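Local coordinates for aldehyde dehydrogenase family protein (Pseudomonas syringae pv. tomato, PDB 6X9L) that oxidises long-chain aliphatic aldehydes, probably to the corresponding acids, using NAD+ as the electron acceptor, at residues R134-E139 and A143-P148; V180-E185 and P216-A221; E306-A311 and K355-G360. The protein carries 1 engineered substitution. All coordinates share one frame; numbering follows the deposited sequence.

Interaction 1: R134-E139 and A143-P148; sequences RFQTVE and AIEREP
Thr137 and Ile144 form the hydrogen-bonded pair of an antiparallel beta hairpin, made of strand 136-138 and the start of strand 143-155, in the arm through which aldehyde dehydrogenases typically oligomerise. The two strands run at 170° to each other. Thr137 N donates to Ile144 O at 2.8 Å, and Ile144 N returns a bond to Thr137 O. Two residues further from the turn, Arg146 N donates a hydrogen bond to Phe135 O at 2.7 Å. The carbonyls of Phe135, Ile144 and Thr137 each also receive a CA-H...O contact, from Glu145, Gln136 and Ala143 respectively.

Two non-hydrogen-bonded pairs flank the Thr137–Ile144 pair, and their side chains share one face of the sheet. There Gln136 and Glu145 lie alongside each other and point the same way, their CG atoms 4.0 Å apart. Val138 CG2 touches Ala143 CB at 4.2 Å. The other face carries Thr137 and Ile144, whose CB atoms come within 4.4 Å.

Ala143, Glu145 and Glu147 bond along their backbones to strand 477-483, so strand 143-155 is bonded to strand 136-138 and to strand 477-483. The second subunit also meets it: Ile144 packs on Pro455 of that chain, and Glu147 OE2 accepts a hydrogen bond from its Tyr459. This fits a role for the arm in dimer formation.

Arg146 starts out toward Phe135, but bends at chi2 (-71°) and carries its guanidinium away, where NH1 makes a weak hydrogen bond to Glu478 O. The Phe135 ring, meanwhile, rests on Pro75 and Arg78 of helix 75-91. With CG anti to its own carbonyl carbon (chi1 -69°), this ring turns an edge to the neighbouring strand, and CD1 lies 3.5 Å from Arg146 O, which sits near the ring plane.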
loop_
_atom_site.group_PDB
_atom_site.type_symbol
_atom_site.label_atom_id
_atom_site.label_comp_id
_atom_site.label_asym_id
_atom_site.label_seq_id
_atom_site.Cartn_x
_atom_site.Cartn_y
_atom_site.Cartn_z
ATOM N N ARG A 134 4.589 -10.356 18.336
ATOM C CA ARG A 134 3.527 -9.950 19.250
ATOM C C ARG A 134 2.330 -9.513 18.413
ATOM O O ARG A 134 2.358 -8.444 17.792
ATOM C CB ARG A 134 3.995 -8.826 20.175
ATOM C CG ARG A 134 5.220 -9.151 21.030
ATOM C CD ARG A 134 4.853 -9.775 22.372
ATOM N NE ARG A 134 4.541 -8.777 23.399
ATOM C CZ ARG A 134 3.336 -8.602 23.939
ATOM N NH1 ARG A 134 2.312 -9.361 23.561
ATOM N NH2 ARG A 134 3.152 -7.668 24.866
ATOM N N PHE A 135 1.279 -10.333 18.394
ATOM C CA PHE A 135 0.104 -9.966 17.617
ATOM C C PHE A 135 -0.745 -8.917 18.321
ATOM O O PHE A 135 -1.444 -8.150 17.651
ATOM C CB PHE A 135 -0.737 -11.205 17.293
ATOM C CG PHE A 135 -0.076 -12.153 16.326
ATOM C CD1 PHE A 135 -0.204 -11.974 14.968
ATOM C CD2 PHE A 135 0.670 -13.232 16.777
ATOM C CE1 PHE A 135 0.399 -12.852 14.068
ATOM C CE2 PHE A 135 1.264 -14.106 15.885
ATOM C CZ PHE A 135 1.130 -13.913 14.532
ATOM N N GLN A 136 -0.673 -8.846 19.645
ATOM C CA GLN A 136 -1.340 -7.811 20.414
ATOM C C GLN A 136 -0.326 -7.005 21.212
ATOM O O GLN A 136 0.669 -7.544 21.704
ATOM C CB GLN A 136 -2.365 -8.403 21.364
ATOM C CG GLN A 136 -3.037 -7.377 22.235
ATOM C CD GLN A 136 -3.894 -8.021 23.279
ATOM O OE1 GLN A 136 -5.128 -7.938 23.237
ATOM N NE2 GLN A 136 -3.250 -8.681 24.236
ATOM N N THR A 137 -0.604 -5.711 21.342
ATOM C CA THR A 137 0.202 -4.757 22.099
ATOM C C THR A 137 -0.750 -3.841 22.850
ATOM O O THR A 137 -1.821 -3.503 22.338
ATOM C CB THR A 137 1.104 -3.931 21.179
ATOM O OG1 THR A 137 2.011 -4.803 20.513
ATOM C CG2 THR A 137 1.891 -2.907 21.954
ATOM N N VAL A 138 -0.372 -3.436 24.054
ATOM C CA VAL A 138 -1.248 -2.637 24.893
ATOM C C VAL A 138 -0.492 -1.373 25.277
ATOM O O VAL A 138 0.537 -1.441 25.961
ATOM C CB VAL A 138 -1.722 -3.423 26.122
ATOM C CG1 VAL A 138 -2.621 -2.580 26.992
ATOM C CG2 VAL A 138 -2.438 -4.699 25.657
ATOM N N GLU A 139 -0.989 -0.219 24.814
ATOM C CA GLU A 139 -0.346 1.077 24.996
ATOM C C GLU A 139 -1.009 1.920 26.074
ATOM O O GLU A 139 -0.691 3.105 26.193
ATOM C CB GLU A 139 -0.342 1.874 23.690
ATOM C CG GLU A 139 -1.732 2.414 23.290
ATOM C CD GLU A 139 -1.691 3.600 22.305
ATOM O OE1 GLU A 139 -1.595 4.765 22.765
ATOM O OE2 GLU A 139 -1.769 3.373 21.070
ATOM N N ALA A 143 -5.429 -1.081 22.653
ATOM C CA ALA A 143 -4.682 -2.275 22.281
ATOM C C ALA A 143 -4.610 -2.373 20.761
ATOM O O ALA A 143 -5.598 -2.117 20.066
ATOM C CB ALA A 143 -5.322 -3.552 22.858
ATOM N N ILE A 144 -3.428 -2.729 20.260
ATOM C CA ILE A 144 -3.187 -2.959 18.840
ATOM C C ILE A 144 -3.180 -4.460 18.604
ATOM O O ILE A 144 -2.375 -5.185 19.201
ATOM C CB ILE A 144 -1.854 -2.350 18.390
ATOM C CG1 ILE A 144 -1.673 -0.947 18.980
ATOM C CG2 ILE A 144 -1.730 -2.404 16.865
ATOM C CD1 ILE A 144 -2.495 0.109 18.334
ATOM N N GLU A 145 -4.061 -4.937 17.737
ATOM C CA GLU A 145 -4.068 -6.340 17.357
ATOM C C GLU A 145 -3.755 -6.449 15.872
ATOM O O GLU A 145 -4.325 -5.724 15.061
ATOM C CB GLU A 145 -5.410 -6.984 17.703
ATOM C CG GLU A 145 -5.692 -6.961 19.212
ATOM C CD GLU A 145 -6.899 -7.799 19.610
ATOM O OE1 GLU A 145 -7.453 -8.493 18.729
ATOM O OE2 GLU A 145 -7.283 -7.764 20.801
ATOM N N ARG A 146 -2.823 -7.323 15.524
ATOM C CA ARG A 146 -2.452 -7.567 14.143
ATOM C C ARG A 146 -3.136 -8.848 13.684
ATOM O O ARG A 146 -2.974 -9.899 14.313
ATOM C CB ARG A 146 -0.932 -7.654 14.011
ATOM C CG ARG A 146 -0.237 -6.334 14.308
ATOM C CD ARG A 146 -0.519 -5.361 13.192
ATOM N NE ARG A 146 0.731 -4.855 12.628
ATOM C CZ ARG A 146 0.928 -4.544 11.349
ATOM N NH1 ARG A 146 -0.043 -4.684 10.448
ATOM N NH2 ARG A 146 2.120 -4.099 10.965
ATOM N N GLU A 147 -3.921 -8.755 12.611
ATOM C CA GLU A 147 -4.746 -9.862 12.155
ATOM C C GLU A 147 -4.471 -10.144 10.688
ATOM O O GLU A 147 -4.104 -9.236 9.936
ATOM C CB GLU A 147 -6.239 -9.562 12.324
ATOM C CG GLU A 147 -6.644 -9.209 13.719
ATOM C CD GLU A 147 -8.098 -8.775 13.818
ATOM O OE1 GLU A 147 -8.555 -8.538 14.967
ATOM O OE2 GLU A 147 -8.772 -8.672 12.760
ATOM N N PRO A 148 -4.641 -11.394 10.255
ATOM C CA PRO A 148 -4.508 -11.702 8.829
ATOM C C PRO A 148 -5.526 -10.917 8.027
ATOM O O PRO A 148 -6.661 -10.731 8.454
ATOM C CB PRO A 148 -4.777 -13.211 8.763
ATOM C CG PRO A 148 -5.494 -13.514 10.005
ATOM C CD PRO A 148 -4.931 -12.594 11.032
#

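Interaction 2: V180-E185 and P216-A221; sequences VLKPSE and PEVGGA. With NAD (nicotinamide-adenine-dinucleotide), chain D.
Lys182, the last residue of parallel strand 178-182, has its CA 6.9 Å from that of Gly219 in helix 215-224, the nearest pair of CA atoms between the two segments. Both belong to the Rossmann-like NAD-binding domain, and the cofactor's adenosine end lies beside them. The lysine stem crosses Val218 at a slant, with Lys182 CG 3.5 Å from Val218 CG1, while CD also lies against Val218 CB. The chain leaves the strand with CG anti to the backbone N, then bends at chi3 (84°) and chi4, which carries NZ to the adenosine ribose. There Lys182 NZ makes a weak hydrogen bond to NAD O2B at 3.0 Å and another weak one to O3B; it also donates to Gly213 O. NAD O2B donates a hydrogen bond to Glu185 OE1 at 2.9 Å, and the same OE1 forms a salt bridge with Lys182 NZ at 3.3 Å. The O2B hydroxyl thus lies between the lysine, probably charged, and the carboxylate, which are themselves paired. On the helix side the adenine approaches backbone: with no side chain at Gly219, its CA comes to 3.5 Å from NAD C2A, while Pro216 N lies 3.6 Å from C5A.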
loop_
_atom_site.group_PDB
_atom_site.type_symbol
_atom_site.label_atom_id
_atom_site.label_comp_id
_atom_site.label_asym_id
_atom_site.label_seq_id
_atom_site.Cartn_x
_atom_site.Cartn_y
_atom_site.Cartn_z
ATOM N N VAL A 180 -4.428 -18.199 -2.784
ATOM C CA VAL A 180 -4.570 -18.825 -4.102
ATOM C C VAL A 180 -3.466 -18.284 -5.008
ATOM O O VAL A 180 -3.341 -17.063 -5.188
ATOM C CB VAL A 180 -5.946 -18.575 -4.726
ATOM C CG1 VAL A 180 -6.157 -17.126 -4.911
ATOM C CG2 VAL A 180 -6.006 -19.228 -6.073
ATOM N N LEU A 181 -2.666 -19.191 -5.571
ATOM C CA LEU A 181 -1.440 -18.855 -6.282
ATOM C C LEU A 181 -1.600 -19.157 -7.764
ATOM O O LEU A 181 -2.036 -20.252 -8.134
ATOM C CB LEU A 181 -0.250 -19.650 -5.723
ATOM C CG LEU A 181 0.996 -19.782 -6.619
ATOM C CD1 LEU A 181 1.657 -18.415 -6.838
ATOM C CD2 LEU A 181 2.004 -20.775 -6.050
ATOM N N LYS A 182 -1.243 -18.189 -8.611
ATOM C CA LYS A 182 -1.078 -18.464 -10.032
ATOM C C LYS A 182 0.404 -18.402 -10.363
ATOM O O LYS A 182 0.977 -17.300 -10.396
ATOM C CB LYS A 182 -1.854 -17.471 -10.898
ATOM C CG LYS A 182 -1.967 -17.942 -12.356
ATOM C CD LYS A 182 -2.061 -16.806 -13.368
ATOM C CE LYS A 182 -0.682 -16.269 -13.741
ATOM N NZ LYS A 182 0.188 -17.326 -14.330
ATOM N N PRO A 183 1.076 -19.531 -10.591
ATOM C CA PRO A 183 2.491 -19.483 -10.979
ATOM C C PRO A 183 2.618 -18.958 -12.392
ATOM O O PRO A 183 1.649 -18.851 -13.140
ATOM C CB PRO A 183 2.963 -20.941 -10.903
ATOM C CG PRO A 183 1.813 -21.718 -10.291
ATOM C CD PRO A 183 0.560 -20.910 -10.545
ATOM N N SER A 184 3.847 -18.640 -12.761
ATOM C CA SER A 184 4.149 -18.353 -14.153
ATOM C C SER A 184 3.787 -19.550 -15.031
ATOM O O SER A 184 4.123 -20.699 -14.717
ATOM C CB SER A 184 5.619 -18.014 -14.285
ATOM O OG SER A 184 6.017 -18.020 -15.637
ATOM N N GLU A 185 3.085 -19.287 -16.135
ATOM C CA GLU A 185 2.829 -20.373 -17.068
ATOM C C GLU A 185 4.095 -20.812 -17.787
ATOM O O GLU A 185 4.081 -21.853 -18.452
ATOM C CB GLU A 185 1.755 -19.976 -18.076
ATOM C CG GLU A 185 2.081 -18.747 -18.935
ATOM C CD GLU A 185 1.935 -17.414 -18.190
ATOM O OE1 GLU A 185 2.123 -17.387 -16.950
ATOM O OE2 GLU A 185 1.642 -16.387 -18.850
ATOM N N PRO A 216 -3.381 -12.575 -18.022
ATOM C CA PRO A 216 -4.601 -11.784 -18.237
ATOM C C PRO A 216 -5.887 -12.505 -17.854
ATOM O O PRO A 216 -6.825 -11.851 -17.374
ATOM C CB PRO A 216 -4.551 -11.476 -19.738
ATOM C CG PRO A 216 -3.134 -11.701 -20.132
ATOM C CD PRO A 216 -2.678 -12.825 -19.288
ATOM N N GLU A 217 -5.968 -13.822 -18.037
ATOM C CA GLU A 217 -7.213 -14.531 -17.747
ATOM C C GLU A 217 -7.323 -14.919 -16.271
ATOM O O GLU A 217 -8.249 -14.494 -15.575
ATOM C CB GLU A 217 -7.331 -15.769 -18.639
ATOM C CG GLU A 217 -8.751 -16.312 -18.671
ATOM C CD GLU A 217 -8.897 -17.556 -19.516
ATOM O OE1 GLU A 217 -7.922 -17.906 -20.221
ATOM O OE2 GLU A 217 -9.986 -18.180 -19.464
ATOM N N VAL A 218 -6.397 -15.747 -15.786
ATOM C CA VAL A 218 -6.409 -16.145 -14.377
ATOM C C VAL A 218 -6.014 -14.967 -13.475
ATOM O O VAL A 218 -6.767 -14.575 -12.574
ATOM C CB VAL A 218 -5.497 -17.368 -14.168
ATOM C CG1 VAL A 218 -5.482 -17.784 -12.711
ATOM C CG2 VAL A 218 -5.963 -18.531 -15.071
ATOM N N GLY A 219 -4.851 -14.364 -13.726
ATOM C CA GLY A 219 -4.458 -13.184 -12.963
ATOM C C GLY A 219 -5.492 -12.071 -12.994
ATOM O O GLY A 219 -5.709 -11.387 -11.989
ATOM N N GLY A 220 -6.129 -11.855 -14.150
ATOM C CA GLY A 220 -7.152 -10.826 -14.221
ATOM C C GLY A 220 -8.344 -11.146 -13.340
ATOM O O GLY A 220 -8.851 -10.276 -12.615
ATOM N N ALA A 221 -8.806 -12.402 -13.394
ATOM C CA ALA A 221 -9.882 -12.848 -12.521
ATOM C C ALA A 221 -9.539 -12.605 -11.059
ATOM O O ALA A 221 -10.392 -12.155 -10.286
ATOM C CB ALA A 221 -10.184 -14.323 -12.766
HETATM P PA NAD D . 5.308 -10.664 -16.288
HETATM O O1A NAD D . 5.025 -9.307 -15.751
HETATM O O2A NAD D . 5.163 -10.761 -17.757
HETATM O O5B NAD D . 4.395 -11.784 -15.558
HETATM C C5B NAD D . 4.418 -11.948 -14.152
HETATM C C4B NAD D . 3.183 -12.734 -13.691
HETATM O O4B NAD D . 2.023 -11.995 -14.016
HETATM C C3B NAD D . 3.018 -14.071 -14.399
HETATM O O3B NAD D . 2.479 -14.999 -13.466
HETATM C C2B NAD D . 1.999 -13.792 -15.490
HETATM O O2B NAD D . 1.226 -14.923 -15.832
HETATM C C1B NAD D . 1.129 -12.788 -14.788
HETATM N N9A NAD D . 0.455 -11.853 -15.679
HETATM C C8A NAD D . 0.844 -11.405 -16.923
HETATM N N7A NAD D . -0.075 -10.494 -17.325
HETATM C C5A NAD D . -1.020 -10.365 -16.364
HETATM C C6A NAD D . -2.161 -9.586 -16.258
HETATM N N6A NAD D . -2.410 -8.644 -17.166
HETATM N N1A NAD D . -2.925 -9.673 -15.113
HETATM C C2A NAD D . -2.570 -10.520 -14.089
HETATM N N3A NAD D . -1.434 -11.295 -14.194
HETATM C C4A NAD D . -0.687 -11.211 -15.320
HETATM O O3 NAD D . 6.747 -11.120 -15.724
HETATM P PN NAD D . 8.107 -11.402 -16.535
HETATM O O1N NAD D . 8.552 -10.155 -17.202
HETATM O O2N NAD D . 7.964 -12.638 -17.324
HETATM O O5D NAD D . 8.972 -11.663 -15.174
HETATM C C5D NAD D . 10.208 -11.014 -15.007
HETATM C C4D NAD D . 9.961 -9.643 -14.374
HETATM O O4D NAD D . 9.679 -9.796 -12.994
HETATM C C3D NAD D . 11.200 -8.774 -14.473
HETATM O O3D NAD D . 10.804 -7.436 -14.645
HETATM C C2D NAD D . 11.790 -8.904 -13.093
HETATM O O2D NAD D . 12.616 -7.811 -12.752
HETATM C C1D NAD D . 10.532 -8.967 -12.233
HETATM N N1N NAD D . 10.911 -9.500 -10.919
HETATM C C2N NAD D . 10.842 -8.689 -9.819
HETATM C C3N NAD D . 11.246 -9.162 -8.578
HETATM C C7N NAD D . 11.207 -8.308 -7.349
HETATM O O7N NAD D . 11.336 -8.971 -6.117
HETATM N N7N NAD D . 11.073 -6.980 -7.417
HETATM C C4N NAD D . 11.727 -10.460 -8.457
HETATM C C5N NAD D . 11.802 -11.269 -9.582
HETATM C C6N NAD D . 11.400 -10.774 -10.817
#

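Interaction 3: E306-A311 and K355-G360; sequences EVEALA and KLVCGG
Glu308 and Lys355 extend their side chains across each other at about a right angle and join at their charged ends. Lys355 NZ donates to Glu308 OE1 at 2.8 Å, a hydrogen bond within a salt bridge. The ammonium arrives on the syn side of that oxygen, but 31° out of the carboxylate plane. Further back along the lysine, Lys355 CD passes 3.6 Å from Glu308 OE2. That second oxygen is taken by Ser379 OG, so each oxygen of this buried carboxylate has its own partner, an arrangement that would favour the charged form and limit rotation of the group.

Glu308 holds its CG anti to its carbonyl carbon (chi1 -80°) and runs extended from there, bringing the stem of the side chain over Val357. These two cross obliquely. Both methyls of Val357 meet Glu308: CG2 lies 4.0 Å from Glu308 CG, and CG1 packs 3.8 Å from the backbone atom Glu308 O.

Helix 304-316 here lies against strand 355-358, an outermost strand of the seven-stranded mixed sheet in the catalytic domain of the aldehyde dehydrogenase fold. The strand pairs antiparallel with strand 376-379 and contains a classic beta bulge, in which Val357 and Cys358 both lie opposite Val377. Accordingly the side chains of Val357 and Cys358 both start toward the helix, where they reach Ala312 and Ala315. Val307 and Leu310 of the same helix pack on helix 272-284. Lys355 itself is solvent-exposed, whereas Glu308 also touches Leu399 of strand 396-402.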
loop_
_atom_site.group_PDB
_atom_site.type_symbol
_atom_site.label_atom_id
_atom_site.label_comp_id
_atom_site.label_asym_id
_atom_site.label_seq_id
_atom_site.Cartn_x
_atom_site.Cartn_y
_atom_site.Cartn_z
ATOM N N GLU A 306 40.326 0.478 -17.992
ATOM C CA GLU A 306 40.723 -0.649 -17.157
ATOM C C GLU A 306 39.533 -1.554 -16.838
ATOM O O GLU A 306 39.641 -2.785 -16.920
ATOM C CB GLU A 306 41.379 -0.149 -15.874
ATOM C CG GLU A 306 42.039 -1.257 -15.082
ATOM C CD GLU A 306 42.678 -0.779 -13.791
ATOM O OE1 GLU A 306 42.594 -1.535 -12.798
ATOM O OE2 GLU A 306 43.268 0.332 -13.763
ATOM N N VAL A 307 38.386 -0.969 -16.469
ATOM C CA VAL A 307 37.237 -1.800 -16.108
ATOM C C VAL A 307 36.668 -2.484 -17.345
ATOM O O VAL A 307 36.220 -3.634 -17.274
ATOM C CB VAL A 307 36.157 -0.993 -15.347
ATOM C CG1 VAL A 307 36.704 0.338 -14.826
ATOM C CG2 VAL A 307 34.920 -0.789 -16.187
ATOM N N GLU A 308 36.684 -1.802 -18.497
ATOM C CA GLU A 308 36.306 -2.458 -19.746
ATOM C C GLU A 308 37.088 -3.754 -19.932
ATOM O O GLU A 308 36.502 -4.836 -20.057
ATOM C CB GLU A 308 36.526 -1.526 -20.936
ATOM C CG GLU A 308 35.437 -0.497 -21.152
ATOM C CD GLU A 308 35.753 0.421 -22.325
ATOM O OE1 GLU A 308 36.820 0.232 -22.955
ATOM O OE2 GLU A 308 34.944 1.323 -22.626
ATOM N N ALA A 309 38.426 -3.660 -19.925
ATOM C CA ALA A 309 39.263 -4.851 -20.064
ATOM C C ALA A 309 38.912 -5.908 -19.022
ATOM O O ALA A 309 38.830 -7.103 -19.335
ATOM C CB ALA A 309 40.734 -4.465 -19.951
ATOM N N LEU A 310 38.713 -5.486 -17.773
ATOM C CA LEU A 310 38.405 -6.435 -16.713
ATOM C C LEU A 310 37.050 -7.091 -16.920
ATOM O O LEU A 310 36.850 -8.240 -16.510
ATOM C CB LEU A 310 38.448 -5.725 -15.367
ATOM C CG LEU A 310 39.855 -5.364 -14.914
ATOM C CD1 LEU A 310 39.828 -4.101 -14.047
ATOM C CD2 LEU A 310 40.428 -6.549 -14.157
ATOM N N ALA A 311 36.109 -6.379 -17.545
ATOM C CA ALA A 311 34.767 -6.920 -17.749
ATOM C C ALA A 311 34.743 -7.927 -18.895
ATOM O O ALA A 311 34.152 -9.009 -18.773
ATOM C CB ALA A 311 33.772 -5.783 -18.005
ATOM N N LYS A 355 29.487 1.256 -27.236
ATOM C CA LYS A 355 30.659 0.451 -27.546
ATOM C C LYS A 355 30.394 -0.989 -27.126
ATOM O O LYS A 355 30.013 -1.244 -25.982
ATOM C CB LYS A 355 31.901 0.989 -26.834
ATOM C CG LYS A 355 33.161 0.188 -27.106
ATOM C CD LYS A 355 34.240 0.533 -26.103
ATOM C CE LYS A 355 35.621 0.570 -26.731
ATOM N NZ LYS A 355 36.675 0.712 -25.683
ATOM N N LEU A 356 30.587 -1.920 -28.057
ATOM C CA LEU A 356 30.420 -3.348 -27.797
ATOM C C LEU A 356 31.752 -3.895 -27.309
ATOM O O LEU A 356 32.615 -4.292 -28.092
ATOM C CB LEU A 356 29.942 -4.070 -29.050
ATOM C CG LEU A 356 29.605 -5.555 -28.911
ATOM C CD1 LEU A 356 28.401 -5.729 -28.006
ATOM C CD2 LEU A 356 29.366 -6.197 -30.263
ATOM N N VAL A 357 31.921 -3.908 -25.988
ATOM C CA VAL A 357 33.162 -4.397 -25.396
ATOM C C VAL A 357 33.336 -5.883 -25.671
ATOM O O VAL A 357 34.454 -6.364 -25.887
ATOM C CB VAL A 357 33.174 -4.110 -23.884
ATOM C CG1 VAL A 357 34.391 -4.753 -23.218
ATOM C CG2 VAL A 357 33.098 -2.609 -23.612
ATOM N N CYS A 358 32.241 -6.637 -25.648
ATOM C CA CYS A 358 32.265 -8.083 -25.831
ATOM C C CYS A 358 30.816 -8.546 -25.902
ATOM O O CYS A 358 29.891 -7.769 -25.652
ATOM C CB CYS A 358 33.006 -8.781 -24.698
ATOM S SG CYS A 358 32.004 -8.906 -23.220
ATOM N N GLY A 359 30.624 -9.829 -26.226
ATOM C CA GLY A 359 29.280 -10.319 -26.473
ATOM C C GLY A 359 28.792 -9.843 -27.830
ATOM O O GLY A 359 29.578 -9.548 -28.722
ATOM N N GLY A 360 27.476 -9.734 -27.968
ATOM C CA GLY A 360 26.867 -9.364 -29.226
ATOM C C GLY A 360 25.608 -10.169 -29.461
ATOM O O GLY A 360 25.184 -10.942 -28.598
#

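Interactions 1 and 2 reach the same sheet, since strands 143-155 and 178-182 are neighbours in it, yet their centres lie about 33 Å apart and their nearest atoms about 13 Å. Interaction 2 alone takes part in the NAD site, holding the adenosine end; the octanal pocket, which includes the engineered Ala291, is lined by other residues. Interaction 1 belongs to the arm that meets the second subunit, and interaction 3 to the edge of the other large sheet. Interaction 3 is about 40 Å from interaction 2 and about 55 Å from interaction 1, centre to centre, and lies on the opposite side of the chain's centre from both.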